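Local atomic coordinates of nuclear import protein MOG1 (Saccharomyces cerevisiae, PDB entry 1JHS), a protein that binds the small GTPase Gsp1 (yeast Ran) and takes part in the Ran system that drives nuclear protein import and poly(A)+ mRNA export. Residues Leu70-Trp74 / Thr102-Val108; Thr14-Pro18 / Gln173-Arg177; Gln122-Val128 / Ile142-Leu148; Thr33-Asn39 / Glu55-Leu61. The protein carries 1 engineered substitution. All blocks are in the same frame, centred on the assembly; numbering follows the deposited sequence.

Contact 1. Residues Leu70-Trp74 / Thr102-Val108; sequences LKEAW and TKFTGLV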
loop_
_atom_site.group_PDB
_atom_site.type_symbol
_atom_site.label_atom_id
_atom_site.label_comp_id
_atom_site.label_asym_id
_atom_site.label_seq_id
_atom_site.Cartn_x
_atom_site.Cartn_y
_atom_site.Cartn_z
ATOM N N LEU A 70 -7.140 14.740 -7.710
ATOM C CA LEU A 70 -6.582 13.783 -6.774
ATOM C C LEU A 70 -6.804 12.327 -7.186
ATOM O O LEU A 70 -5.848 11.556 -7.255
ATOM C CB LEU A 70 -7.167 14.025 -5.368
ATOM C CG LEU A 70 -6.805 13.011 -4.276
ATOM C CD1 LEU A 70 -5.288 13.048 -3.984
ATOM C CD2 LEU A 70 -7.597 13.348 -3.019
ATOM N N LYS A 71 -8.059 11.942 -7.439
ATOM C CA LYS A 71 -8.351 10.555 -7.827
ATOM C C LYS A 71 -7.642 10.156 -9.130
ATOM O O LYS A 71 -7.181 9.025 -9.285
ATOM C CB LYS A 71 -9.864 10.335 -7.982
ATOM C CG LYS A 71 -10.195 8.950 -8.539
ATOM C CD LYS A 71 -11.634 8.557 -8.356
ATOM C CE LYS A 71 -11.886 7.140 -8.867
ATOM N NZ LYS A 71 -13.348 6.809 -8.776
ATOM N N GLU A 72 -7.577 11.076 -10.085
ATOM C CA GLU A 72 -6.899 10.792 -11.340
ATOM C C GLU A 72 -5.409 10.552 -11.106
ATOM O O GLU A 72 -4.815 9.655 -11.720
ATOM C CB GLU A 72 -7.101 11.945 -12.332
ATOM C CG GLU A 72 -8.256 11.736 -13.272
ATOM C CD GLU A 72 -8.499 12.954 -14.164
ATOM O OE1 GLU A 72 -7.513 13.613 -14.582
ATOM O OE2 GLU A 72 -9.688 13.242 -14.439
ATOM N N ALA A 73 -4.804 11.334 -10.213
ATOM C CA ALA A 73 -3.383 11.156 -9.897
ATOM C C ALA A 73 -3.194 9.774 -9.244
ATOM O O ALA A 73 -2.227 9.059 -9.517
ATOM C CB ALA A 73 -2.905 12.258 -8.944
ATOM N N TRP A 74 -4.130 9.409 -8.385
ATOM C CA TRP A 74 -4.049 8.121 -7.702
ATOM C C TRP A 74 -4.152 6.995 -8.730
ATOM O O TRP A 74 -3.346 6.048 -8.716
ATOM C CB TRP A 74 -5.166 8.026 -6.657
ATOM C CG TRP A 74 -5.258 6.703 -5.950
ATOM C CD1 TRP A 74 -4.542 6.300 -4.842
ATOM C CD2 TRP A 74 -6.148 5.635 -6.269
ATOM N NE1 TRP A 74 -4.958 5.039 -4.449
ATOM C CE2 TRP A 74 -5.942 4.612 -5.308
ATOM C CE3 TRP A 74 -7.117 5.437 -7.280
ATOM C CZ2 TRP A 74 -6.661 3.400 -5.329
ATOM C CZ3 TRP A 74 -7.829 4.225 -7.295
ATOM C CH2 TRP A 74 -7.595 3.230 -6.324
ATOM N N THR A 102 -5.241 16.209 -1.265
ATOM C CA THR A 102 -3.964 15.569 -1.005
ATOM C C THR A 102 -3.883 14.100 -0.611
ATOM O O THR A 102 -2.823 13.509 -0.766
ATOM C CB THR A 102 -3.185 16.338 0.055
ATOM O OG1 THR A 102 -3.914 16.293 1.285
ATOM C CG2 THR A 102 -2.972 17.802 -0.372
ATOM N N LYS A 103 -4.970 13.510 -0.121
ATOM C CA LYS A 103 -4.885 12.123 0.343
ATOM C C LYS A 103 -6.008 11.247 -0.164
ATOM O O LYS A 103 -7.178 11.534 0.078
ATOM C CB LYS A 103 -4.866 12.081 1.869
ATOM C CG LYS A 103 -3.705 12.843 2.491
ATOM C CD LYS A 103 -3.789 12.876 4.018
ATOM C CE LYS A 103 -2.498 13.446 4.605
ATOM N NZ LYS A 103 -2.518 13.383 6.112
ATOM N N PHE A 104 -5.623 10.166 -0.847
ATOM C CA PHE A 104 -6.584 9.235 -1.427
ATOM C C PHE A 104 -6.143 7.809 -1.132
ATOM O O PHE A 104 -4.945 7.509 -1.186
ATOM C CB PHE A 104 -6.650 9.466 -2.945
ATOM C CG PHE A 104 -7.876 8.887 -3.580
ATOM C CD1 PHE A 104 -9.018 9.659 -3.736
ATOM C CD2 PHE A 104 -7.900 7.545 -3.975
ATOM C CE1 PHE A 104 -10.195 9.112 -4.282
ATOM C CE2 PHE A 104 -9.062 6.986 -4.525
ATOM C CZ PHE A 104 -10.213 7.778 -4.675
ATOM N N THR A 105 -7.105 6.933 -0.819
ATOM C CA THR A 105 -6.810 5.533 -0.522
ATOM C C THR A 105 -7.782 4.570 -1.235
ATOM O O THR A 105 -8.916 4.933 -1.537
ATOM C CB THR A 105 -6.926 5.244 1.007
ATOM O OG1 THR A 105 -8.263 5.534 1.459
ATOM C CG2 THR A 105 -5.961 6.109 1.787
ATOM N N GLY A 106 -7.322 3.341 -1.476
ATOM C CA GLY A 106 -8.181 2.345 -2.094
ATOM C C GLY A 106 -7.532 0.965 -2.061
ATOM O O GLY A 106 -6.345 0.844 -1.725
ATOM N N LEU A 107 -8.333 -0.065 -2.334
ATOM C CA LEU A 107 -7.847 -1.445 -2.435
ATOM C C LEU A 107 -8.028 -1.741 -3.932
ATOM O O LEU A 107 -9.068 -1.429 -4.509
ATOM C CB LEU A 107 -8.715 -2.410 -1.639
ATOM C CG LEU A 107 -8.637 -2.396 -0.122
ATOM C CD1 LEU A 107 -9.608 -3.465 0.367
ATOM C CD2 LEU A 107 -7.219 -2.704 0.349
ATOM N N VAL A 108 -7.038 -2.363 -4.540
ATOM C CA VAL A 108 -7.056 -2.612 -5.978
ATOM C C VAL A 108 -6.799 -4.080 -6.292
ATOM O O VAL A 108 -6.062 -4.745 -5.574
ATOM C CB VAL A 108 -5.955 -1.740 -6.627
ATOM C CG1 VAL A 108 -5.698 -2.160 -8.079
ATOM C CG2 VAL A 108 -6.395 -0.253 -6.546
#

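Contact 2. Residues Thr14-Pro18 / Gln173-Arg177; sequences TTVVP and QEMVR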
loop_
_atom_site.group_PDB
_atom_site.type_symbol
_atom_site.label_atom_id
_atom_site.label_comp_id
_atom_site.label_asym_id
_atom_site.label_seq_id
_atom_site.Cartn_x
_atom_site.Cartn_y
_atom_site.Cartn_z
ATOM N N THR A 14 7.493 10.089 9.665
ATOM C CA THR A 14 7.008 9.060 10.573
ATOM C C THR A 14 5.620 8.615 10.103
ATOM O O THR A 14 4.902 9.360 9.429
ATOM C CB THR A 14 6.902 9.540 12.072
ATOM O OG1 THR A 14 5.970 10.626 12.178
ATOM C CG2 THR A 14 8.270 9.990 12.588
ATOM N N THR A 15 5.281 7.368 10.411
ATOM C CA THR A 15 3.962 6.827 10.112
ATOM C C THR A 15 3.883 5.635 11.052
ATOM O O THR A 15 4.644 5.579 12.034
ATOM C CB THR A 15 3.803 6.421 8.611
ATOM O OG1 THR A 15 2.461 5.950 8.388
ATOM C CG2 THR A 15 4.802 5.341 8.218
ATOM N N VAL A 16 2.983 4.693 10.798
ATOM C CA VAL A 16 2.904 3.532 11.688
ATOM C C VAL A 16 2.891 2.256 10.878
ATOM O O VAL A 16 2.547 2.287 9.698
ATOM C CB VAL A 16 1.616 3.563 12.542
ATOM C CG1 VAL A 16 1.590 4.816 13.402
ATOM C CG2 VAL A 16 0.365 3.529 11.622
ATOM N N VAL A 17 3.320 1.152 11.506
ATOM C CA VAL A 17 3.261 -0.171 10.891
ATOM C C VAL A 17 2.845 -1.175 11.984
ATOM O O VAL A 17 2.989 -0.906 13.193
ATOM C CB VAL A 17 4.610 -0.635 10.218
ATOM C CG1 VAL A 17 5.086 0.416 9.201
ATOM C CG2 VAL A 17 5.664 -0.927 11.268
ATOM N N PRO A 18 2.299 -2.336 11.585
ATOM C CA PRO A 18 1.883 -3.314 12.599
ATOM C C PRO A 18 3.031 -3.977 13.334
ATOM O O PRO A 18 4.148 -4.053 12.830
ATOM C CB PRO A 18 1.122 -4.377 11.792
ATOM C CG PRO A 18 0.711 -3.659 10.524
ATOM C CD PRO A 18 1.941 -2.798 10.240
ATOM N N GLN A 173 -5.282 3.253 5.816
ATOM C CA GLN A 173 -5.826 4.538 6.211
ATOM C C GLN A 173 -5.131 5.096 7.452
ATOM O O GLN A 173 -4.898 6.304 7.547
ATOM C CB GLN A 173 -7.346 4.427 6.378
ATOM C CG GLN A 173 -8.039 4.237 5.007
ATOM C CD GLN A 173 -9.512 4.609 4.978
ATOM O OE1 GLN A 173 -10.295 4.172 5.841
ATOM N NE2 GLN A 173 -9.912 5.414 3.962
ATOM N N GLU A 174 -4.783 4.225 8.401
ATOM C CA GLU A 174 -4.072 4.694 9.606
ATOM C C GLU A 174 -2.678 5.221 9.240
ATOM O O GLU A 174 -2.213 6.197 9.826
ATOM C CB GLU A 174 -3.955 3.585 10.658
ATOM C CG GLU A 174 -5.323 3.123 11.210
ATOM C CD GLU A 174 -5.206 2.277 12.473
ATOM O OE1 GLU A 174 -6.236 1.696 12.889
ATOM O OE2 GLU A 174 -4.096 2.196 13.065
ATOM N N MET A 175 -2.008 4.572 8.284
ATOM C CA MET A 175 -0.696 5.037 7.843
ATOM C C MET A 175 -0.814 6.429 7.235
ATOM O O MET A 175 0.056 7.297 7.437
ATOM C CB MET A 175 -0.109 4.080 6.800
ATOM C CG MET A 175 0.252 2.701 7.383
ATOM S SD MET A 175 1.181 1.750 6.162
ATOM C CE MET A 175 2.784 2.628 6.172
ATOM N N VAL A 176 -1.898 6.655 6.502
ATOM C CA VAL A 176 -2.109 7.959 5.879
ATOM C C VAL A 176 -2.415 9.021 6.923
ATOM O O VAL A 176 -1.858 10.126 6.880
ATOM C CB VAL A 176 -3.265 7.883 4.864
ATOM C CG1 VAL A 176 -3.709 9.299 4.419
ATOM C CG2 VAL A 176 -2.814 7.051 3.664
ATOM N N ARG A 177 -3.297 8.688 7.863
ATOM C CA ARG A 177 -3.649 9.653 8.905
ATOM C C ARG A 177 -2.487 9.971 9.826
ATOM O O ARG A 177 -2.390 11.095 10.313
ATOM C CB ARG A 177 -4.842 9.151 9.715
ATOM C CG ARG A 177 -6.135 9.330 8.921
ATOM C CD ARG A 177 -7.319 9.245 9.806
ATOM N NE ARG A 177 -8.489 9.891 9.216
ATOM C CZ ARG A 177 -8.975 9.593 8.035
ATOM N NH1 ARG A 177 -8.359 8.662 7.326
ATOM N NH2 ARG A 177 -10.100 10.163 7.594
#

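Contact 3. Residues Gln122-Val128 / Ile142-Leu148; sequences QTVVIGV and ISINVPL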
loop_
_atom_site.group_PDB
_atom_site.type_symbol
_atom_site.label_atom_id
_atom_site.label_comp_id
_atom_site.label_asym_id
_atom_site.label_seq_id
_atom_site.Cartn_x
_atom_site.Cartn_y
_atom_site.Cartn_z
ATOM N N GLN A 122 -2.242 -17.366 -8.028
ATOM C CA GLN A 122 -2.743 -16.681 -6.845
ATOM C C GLN A 122 -3.081 -15.200 -7.099
ATOM O O GLN A 122 -2.345 -14.503 -7.799
ATOM C CB GLN A 122 -1.681 -16.796 -5.748
ATOM C CG GLN A 122 -1.882 -15.907 -4.551
ATOM C CD GLN A 122 -0.766 -16.098 -3.553
ATOM O OE1 GLN A 122 0.424 -16.152 -3.934
ATOM N NE2 GLN A 122 -1.125 -16.199 -2.275
ATOM N N THR A 123 -4.191 -14.740 -6.511
ATOM C CA THR A 123 -4.639 -13.343 -6.624
ATOM C C THR A 123 -3.923 -12.512 -5.563
ATOM O O THR A 123 -3.675 -12.998 -4.474
ATOM C CB THR A 123 -6.147 -13.205 -6.312
ATOM O OG1 THR A 123 -6.898 -14.000 -7.228
ATOM C CG2 THR A 123 -6.599 -11.746 -6.437
ATOM N N VAL A 124 -3.605 -11.265 -5.888
ATOM C CA VAL A 124 -2.970 -10.366 -4.927
ATOM C C VAL A 124 -3.781 -9.056 -4.909
ATOM O O VAL A 124 -4.035 -8.473 -5.967
ATOM C CB VAL A 124 -1.501 -10.044 -5.326
ATOM C CG1 VAL A 124 -0.889 -9.015 -4.337
ATOM C CG2 VAL A 124 -0.649 -11.335 -5.297
ATOM N N VAL A 125 -4.224 -8.628 -3.734
ATOM C CA VAL A 125 -4.947 -7.362 -3.622
ATOM C C VAL A 125 -3.871 -6.385 -3.185
ATOM O O VAL A 125 -2.935 -6.787 -2.485
ATOM C CB VAL A 125 -6.080 -7.440 -2.563
ATOM C CG1 VAL A 125 -6.562 -6.004 -2.165
ATOM C CG2 VAL A 125 -7.263 -8.203 -3.173
ATOM N N ILE A 126 -3.967 -5.126 -3.605
ATOM C CA ILE A 126 -2.948 -4.166 -3.207
ATOM C C ILE A 126 -3.622 -2.941 -2.639
ATOM O O ILE A 126 -4.497 -2.355 -3.281
ATOM C CB ILE A 126 -2.061 -3.723 -4.424
ATOM C CG1 ILE A 126 -1.447 -4.949 -5.133
ATOM C CG2 ILE A 126 -0.923 -2.805 -3.926
ATOM C CD1 ILE A 126 -0.905 -4.634 -6.536
ATOM N N GLY A 127 -3.265 -2.575 -1.414
ATOM C CA GLY A 127 -3.853 -1.372 -0.856
ATOM C C GLY A 127 -2.965 -0.263 -1.396
ATOM O O GLY A 127 -1.751 -0.380 -1.341
ATOM N N VAL A 128 -3.537 0.804 -1.937
ATOM C CA VAL A 128 -2.680 1.876 -2.451
ATOM C C VAL A 128 -3.145 3.226 -1.916
ATOM O O VAL A 128 -4.332 3.545 -1.996
ATOM C CB VAL A 128 -2.719 1.953 -3.992
ATOM C CG1 VAL A 128 -1.799 3.090 -4.491
ATOM C CG2 VAL A 128 -2.277 0.616 -4.592
ATOM N N ILE A 142 1.973 4.765 -1.039
ATOM C CA ILE A 142 2.126 3.690 -0.057
ATOM C C ILE A 142 1.395 2.481 -0.625
ATOM O O ILE A 142 0.206 2.595 -0.970
ATOM C CB ILE A 142 1.494 4.054 1.312
ATOM C CG1 ILE A 142 2.164 5.312 1.893
ATOM C CG2 ILE A 142 1.714 2.900 2.306
ATOM C CD1 ILE A 142 1.730 5.685 3.347
ATOM N N SER A 143 2.094 1.346 -0.768
ATOM C CA SER A 143 1.445 0.136 -1.286
ATOM C C SER A 143 1.572 -0.994 -0.272
ATOM O O SER A 143 2.602 -1.135 0.390
ATOM C CB SER A 143 2.031 -0.313 -2.650
ATOM O OG SER A 143 3.456 -0.356 -2.692
ATOM N N ILE A 144 0.500 -1.764 -0.118
ATOM C CA ILE A 144 0.517 -2.885 0.804
ATOM C C ILE A 144 0.028 -4.074 -0.007
ATOM O O ILE A 144 -1.109 -4.089 -0.466
ATOM C CB ILE A 144 -0.411 -2.661 2.028
ATOM C CG1 ILE A 144 -0.017 -1.365 2.767
ATOM C CG2 ILE A 144 -0.291 -3.896 2.987
ATOM C CD1 ILE A 144 -0.881 -1.024 4.038
ATOM N N ASN A 145 0.901 -5.069 -0.168
ATOM C CA ASN A 145 0.580 -6.261 -0.936
ATOM C C ASN A 145 -0.042 -7.341 -0.056
ATOM O O ASN A 145 0.471 -7.625 1.023
ATOM C CB ASN A 145 1.845 -6.802 -1.589
ATOM C CG ASN A 145 2.545 -5.759 -2.380
ATOM O OD1 ASN A 145 2.011 -5.267 -3.392
ATOM N ND2 ASN A 145 3.746 -5.377 -1.936
ATOM N N VAL A 146 -1.143 -7.926 -0.536
ATOM C CA VAL A 146 -1.850 -8.966 0.183
ATOM C C VAL A 146 -2.051 -10.200 -0.714
ATOM O O VAL A 146 -3.017 -10.276 -1.479
ATOM C CB VAL A 146 -3.247 -8.457 0.648
ATOM C CG1 VAL A 146 -3.838 -9.416 1.694
ATOM C CG2 VAL A 146 -3.132 -7.005 1.175
ATOM N N PRO A 147 -1.128 -11.178 -0.637
ATOM C CA PRO A 147 -1.257 -12.391 -1.462
ATOM C C PRO A 147 -2.407 -13.176 -0.835
ATOM O O PRO A 147 -2.287 -13.642 0.303
ATOM C CB PRO A 147 0.102 -13.099 -1.290
ATOM C CG PRO A 147 1.064 -11.930 -0.837
ATOM C CD PRO A 147 0.161 -11.138 0.081
ATOM N N LEU A 148 -3.508 -13.337 -1.580
ATOM C CA LEU A 148 -4.691 -14.010 -1.038
ATOM C C LEU A 148 -4.625 -15.530 -0.994
ATOM O O LEU A 148 -3.973 -16.157 -1.822
ATOM C CB LEU A 148 -5.949 -13.637 -1.830
ATOM C CG LEU A 148 -6.304 -12.160 -2.021
ATOM C CD1 LEU A 148 -7.672 -12.029 -2.683
ATOM C CD2 LEU A 148 -6.301 -11.472 -0.650
HETATM O O HOH W 1 -5.293 -16.628 -4.436
#

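Contact 4. Residues Thr33-Asn39 / Glu55-Leu61; sequences TQAVYVN and ESIIVDL. Engineered in segment 33-39: Ala35 (natural residue Glu).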
loop_
_atom_site.group_PDB
_atom_site.type_symbol
_atom_site.label_atom_id
_atom_site.label_comp_id
_atom_site.label_asym_id
_atom_site.label_seq_id
_atom_site.Cartn_x
_atom_site.Cartn_y
_atom_site.Cartn_z
ATOM N N THR A 33 14.519 5.899 -2.730
ATOM C CA THR A 33 13.244 6.590 -2.523
ATOM C C THR A 33 12.240 5.770 -1.705
ATOM O O THR A 33 11.129 6.236 -1.431
ATOM C CB THR A 33 12.585 6.913 -3.882
ATOM O OG1 THR A 33 12.422 5.692 -4.622
ATOM C CG2 THR A 33 13.459 7.889 -4.698
ATOM N N GLN A 34 12.642 4.571 -1.287
ATOM C CA GLN A 34 11.717 3.675 -0.570
ATOM C C GLN A 34 11.974 3.286 0.864
ATOM O O GLN A 34 13.122 3.277 1.340
ATOM C CB GLN A 34 11.584 2.346 -1.332
ATOM C CG GLN A 34 10.996 2.440 -2.722
ATOM C CD GLN A 34 10.849 1.078 -3.397
ATOM O OE1 GLN A 34 11.347 0.060 -2.900
ATOM N NE2 GLN A 34 10.169 1.058 -4.540
ATOM N N ALA A 35 10.873 2.956 1.547
ATOM C CA ALA A 35 10.910 2.406 2.892
ATOM C C ALA A 35 10.144 1.069 2.670
ATOM O O ALA A 35 9.091 1.060 2.030
ATOM C CB ALA A 35 10.176 3.321 3.883
ATOM N N VAL A 36 10.696 -0.048 3.134
ATOM C CA VAL A 36 10.081 -1.370 2.915
ATOM C C VAL A 36 9.950 -2.144 4.217
ATOM O O VAL A 36 10.945 -2.323 4.931
ATOM C CB VAL A 36 10.961 -2.223 1.950
ATOM C CG1 VAL A 36 10.333 -3.599 1.713
ATOM C CG2 VAL A 36 11.160 -1.450 0.611
ATOM N N TYR A 37 8.736 -2.605 4.520
ATOM C CA TYR A 37 8.501 -3.407 5.730
ATOM C C TYR A 37 7.865 -4.729 5.321
ATOM O O TYR A 37 7.005 -4.747 4.423
ATOM C CB TYR A 37 7.546 -2.684 6.688
ATOM C CG TYR A 37 8.209 -1.555 7.418
ATOM C CD1 TYR A 37 8.441 -0.337 6.784
ATOM C CD2 TYR A 37 8.710 -1.740 8.713
ATOM C CE1 TYR A 37 9.169 0.674 7.412
ATOM C CE2 TYR A 37 9.445 -0.731 9.355
ATOM C CZ TYR A 37 9.667 0.468 8.686
ATOM O OH TYR A 37 10.402 1.470 9.282
ATOM N N VAL A 38 8.283 -5.831 5.937
ATOM C CA VAL A 38 7.651 -7.127 5.610
ATOM C C VAL A 38 7.161 -7.810 6.883
ATOM O O VAL A 38 7.763 -7.669 7.970
ATOM C CB VAL A 38 8.594 -8.135 4.884
ATOM C CG1 VAL A 38 8.950 -7.628 3.482
ATOM C CG2 VAL A 38 9.842 -8.400 5.735
ATOM N N ASN A 39 6.047 -8.527 6.751
ATOM C CA ASN A 39 5.459 -9.213 7.894
ATOM C C ASN A 39 6.407 -10.366 8.261
ATOM O O ASN A 39 6.586 -11.292 7.459
ATOM C CB ASN A 39 4.083 -9.781 7.499
ATOM C CG ASN A 39 3.329 -10.360 8.688
ATOM O OD1 ASN A 39 3.939 -10.888 9.627
ATOM N ND2 ASN A 39 2.001 -10.281 8.646
ATOM N N GLU A 55 2.012 -10.170 4.318
ATOM C CA GLU A 55 1.843 -8.830 3.715
ATOM C C GLU A 55 3.164 -8.056 3.685
ATOM O O GLU A 55 4.067 -8.334 4.452
ATOM C CB GLU A 55 0.822 -7.994 4.502
ATOM C CG GLU A 55 -0.554 -8.655 4.652
ATOM C CD GLU A 55 -0.619 -9.555 5.879
ATOM O OE1 GLU A 55 0.410 -9.681 6.582
ATOM O OE2 GLU A 55 -1.695 -10.118 6.154
ATOM N N SER A 56 3.277 -7.095 2.779
ATOM C CA SER A 56 4.481 -6.267 2.698
ATOM C C SER A 56 4.017 -4.846 2.425
ATOM O O SER A 56 2.970 -4.616 1.793
ATOM C CB SER A 56 5.439 -6.762 1.602
ATOM O OG SER A 56 4.781 -6.941 0.365
ATOM N N ILE A 57 4.794 -3.906 2.922
ATOM C CA ILE A 57 4.478 -2.489 2.823
ATOM C C ILE A 57 5.631 -1.715 2.181
ATOM O O ILE A 57 6.778 -1.849 2.602
ATOM C CB ILE A 57 4.253 -1.890 4.247
ATOM C CG1 ILE A 57 3.112 -2.642 4.966
ATOM C CG2 ILE A 57 3.979 -0.375 4.146
ATOM C CD1 ILE A 57 2.970 -2.287 6.497
ATOM N N ILE A 58 5.323 -0.918 1.168
ATOM C CA ILE A 58 6.348 -0.103 0.523
ATOM C C ILE A 58 5.879 1.352 0.520
ATOM O O ILE A 58 4.745 1.638 0.182
ATOM C CB ILE A 58 6.589 -0.483 -0.957
ATOM C CG1 ILE A 58 7.168 -1.896 -1.077
ATOM C CG2 ILE A 58 7.590 0.548 -1.584
ATOM C CD1 ILE A 58 7.419 -2.305 -2.507
ATOM N N VAL A 59 6.756 2.258 0.923
ATOM C CA VAL A 59 6.440 3.683 0.901
ATOM C C VAL A 59 7.410 4.165 -0.153
ATOM O O VAL A 59 8.601 3.826 -0.104
ATOM C CB VAL A 59 6.761 4.367 2.255
ATOM C CG1 VAL A 59 6.495 5.856 2.152
ATOM C CG2 VAL A 59 5.909 3.764 3.361
ATOM N N ASP A 60 6.928 4.941 -1.114
ATOM C CA ASP A 60 7.808 5.392 -2.183
ATOM C C ASP A 60 7.634 6.886 -2.434
ATOM O O ASP A 60 6.514 7.360 -2.605
ATOM C CB ASP A 60 7.485 4.630 -3.455
ATOM C CG ASP A 60 8.687 4.498 -4.379
ATOM O OD1 ASP A 60 9.683 5.242 -4.190
ATOM O OD2 ASP A 60 8.629 3.642 -5.292
ATOM N N LEU A 61 8.747 7.614 -2.458
ATOM C CA LEU A 61 8.711 9.064 -2.693
ATOM C C LEU A 61 8.906 9.259 -4.185
ATOM O O LEU A 61 10.010 9.051 -4.710
ATOM C CB LEU A 61 9.836 9.740 -1.918
ATOM C CG LEU A 61 9.826 9.478 -0.405
ATOM C CD1 LEU A 61 11.000 10.225 0.248
ATOM C CD2 LEU A 61 8.504 9.959 0.211
#

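Contact 1. Residues Leu70-Trp74 / Thr102-Val108
Helix-on-sheet packing joins the first turn of helix 70-83 to strand 103-113, a strand of the seven-stranded antiparallel sheet in the alpha+beta Mog1 fold. The general principle is that a strand offers a helix every second residue, and here Phe104, Gly106 and Val108 face residues 70-74, while Thr105 and Leu107 turn to the other face and reach helix 163-178. The short axes come within 8.6 Å and cross at -52°, so the helix runs obliquely over the strand. Leu70 and Trp74, one turn apart, point at the sheet and both meet Phe104: Leu70 CG lies 3.8 Å from Phe104 CB, and Trp74 CG lies 3.4 Å from Phe104 CD2. The Trp74 five-membered ring and the Phe104 ring meet obliquely, with centroids 4.7 Å apart and planes at 50°. Lys71 lays its CB 3.9 Å from Phe104 CE1 before its amine leads away to a salt bridge with Glu95. The indole NE1 donates a hydrogen bond to Val128 O on the next strand. Further along, the indole reaches Gly106: Trp74 CZ2 is 3.7 Å from Gly106 CA, and an ideal CB there would clash, only 2.7 Å from CZ2.

Contact 2. Residues Thr14-Pro18 / Gln173-Arg177
Strand 13-17 meets helix 163-178 through one threonine hydrogen bond and a methionine side chain. Thr15 points toward residues 173-177 and takes the t rotamer, which places OG1 2.9 Å from Met175 O and lets it donate a hydrogen bond to that helix carbonyl. Met175 starts sideways, with chi angles m, t and p. Its chain first runs past the strand backbone, with CG 3.3 Å from Val16 O, and then turns so that CE comes 4.4 Å from Val17 CG1, although Val17 points its CB away from the helix. The methyl continues to Ile57 and Ile142, so one unbranched side chain fills space between strand, helix and main sheet. Val16, in the m rotamer, sets CG2 4.3 Å from Met175 CG and 4.1 Å from Glu174 O. The CA-to-CB bond of Glu174 also points sideways, and Glu174 OE1 accepts a hydrogen bond from Gln170 NE2 one turn back. Val16 O is buried here with no polar partner in the model. The axes approach to 6.8 Å at 160°, nearly antiparallel. The arrangement is that of a layered alpha+beta fold, in which helix 163-178 contacts both the small sheet of strand 13-17 and the seven-stranded one.

Contact 3. Residues Gln122-Val128 / Ile142-Leu148
At the apolar centre of this antiparallel beta hairpin, Val125 CB lies 4.4 Å from Val146 CB, and Leu148 extends the patch by bringing CD1 to 3.9 Å from Val125 CG2. Ile144 lies on the same face, opposite Gly127, and both Ile144 and Val146 pack on helix 163-178. The other face carries Val124, Ile126, Val128, Ser143, Asn145 and Pro147, and there helix 70-83 touches Val128 and Ser143. Antiparallel strands alternate two kinds of pair. Val125-Val146 and Gly127-Ile144 are hydrogen-bonded pairs, each closed by two bonds, such as Gly127 N to Ile144 O at 2.8 Å and Ile144 N to Gly127 O at 2.9 Å. Val124-Pro147, Ile126-Asn145 and Val128-Ser143 are non-hydrogen-bonded; at the first, Pro147 needs no amide hydrogen toward Val124, and Val124 CG2 lies 4.4 Å from Pro147 CB. CA-H...O contacts supplement these bonds, as from Ile126 CA to Ile144 O at 3.3 Å. Toward the open end Leu148 N donates to Thr123 O at 2.9 Å. At the polar edge, Leu148 O accepts a 2.9 Å bond from Gln122 NE2 and another from a water 3.0 Å away, and that water accepts from Thr123 N, again at 3.0 Å.

Contact 4. Residues Thr33-Asn39 / Glu55-Leu61
Glu55 opens this antiparallel strand pair with a backbone and a side-chain bond to the same partner: Asn39 N donates to Glu55 O at 3.0 Å, and Asn39 ND2 to Glu55 OE1 at 2.7 Å. The second carboxylate oxygen, OE2, forms a salt bridge with Arg164. Ser56 pairs with Val38 in a non-hydrogen-bonded position, Ser56 CB to Val38 CG1 being 4.1 Å, and its hydroxyl turns to Asn145. Ile57 then exchanges two 2.8 Å bonds with Tyr37, from Tyr37 N to Ile57 O and from Ile57 N to Tyr37 O. Ile58 returns to the Ser56 face, where it meets Val36 and lays CG2 3.8 Å from Gln34 CD. Val59 repeats the doubly bonded pattern with Ala35, an engineered residue that is Glu in the natural protein; the two CB atoms lie 3.9 Å apart. Asp60 splits its carboxylate, OD1 accepting from Thr33 OG1 at 2.8 Å and OD2 from Gln34 NE2 at 3.1 Å. Leu61 N closes the run on Thr33 O at 2.9 Å. The pair lies within the seven-stranded sheet, strand 21-23 flanking 34-39 and strand 138-147 flanking 56-63. On the Ile57 and Val59 face, strand 4-8 of the small sheet touches Ala35, Tyr37 and Val59. There too lies helix 163-178, which carries Arg164 and packs Met175 on Ile57.

In the fold
Followed from the N terminus, the chain opens contact 2 at residues 14-18 and closes it only at 173-177, so the other three contacts nest inside one long loop. They run in series without crossing: contact 4 closes first, then contact 1, then contact 3. Contacts 4 and 3 pair strands of the seven-stranded sheet, and contact 1 sets helix 70-83 on one face. Strand 56-63 of contact 4 lies beside strand 138-147 of contact 3, whose partner 124-133 lies beside strand 103-113 of contact 1. Contact 2 joins helix 163-178 to the small sheet, while the same helix lies on the other face of the main one, where Gln173 reaches Thr105 and Met175 meets Ile144 and Ile57.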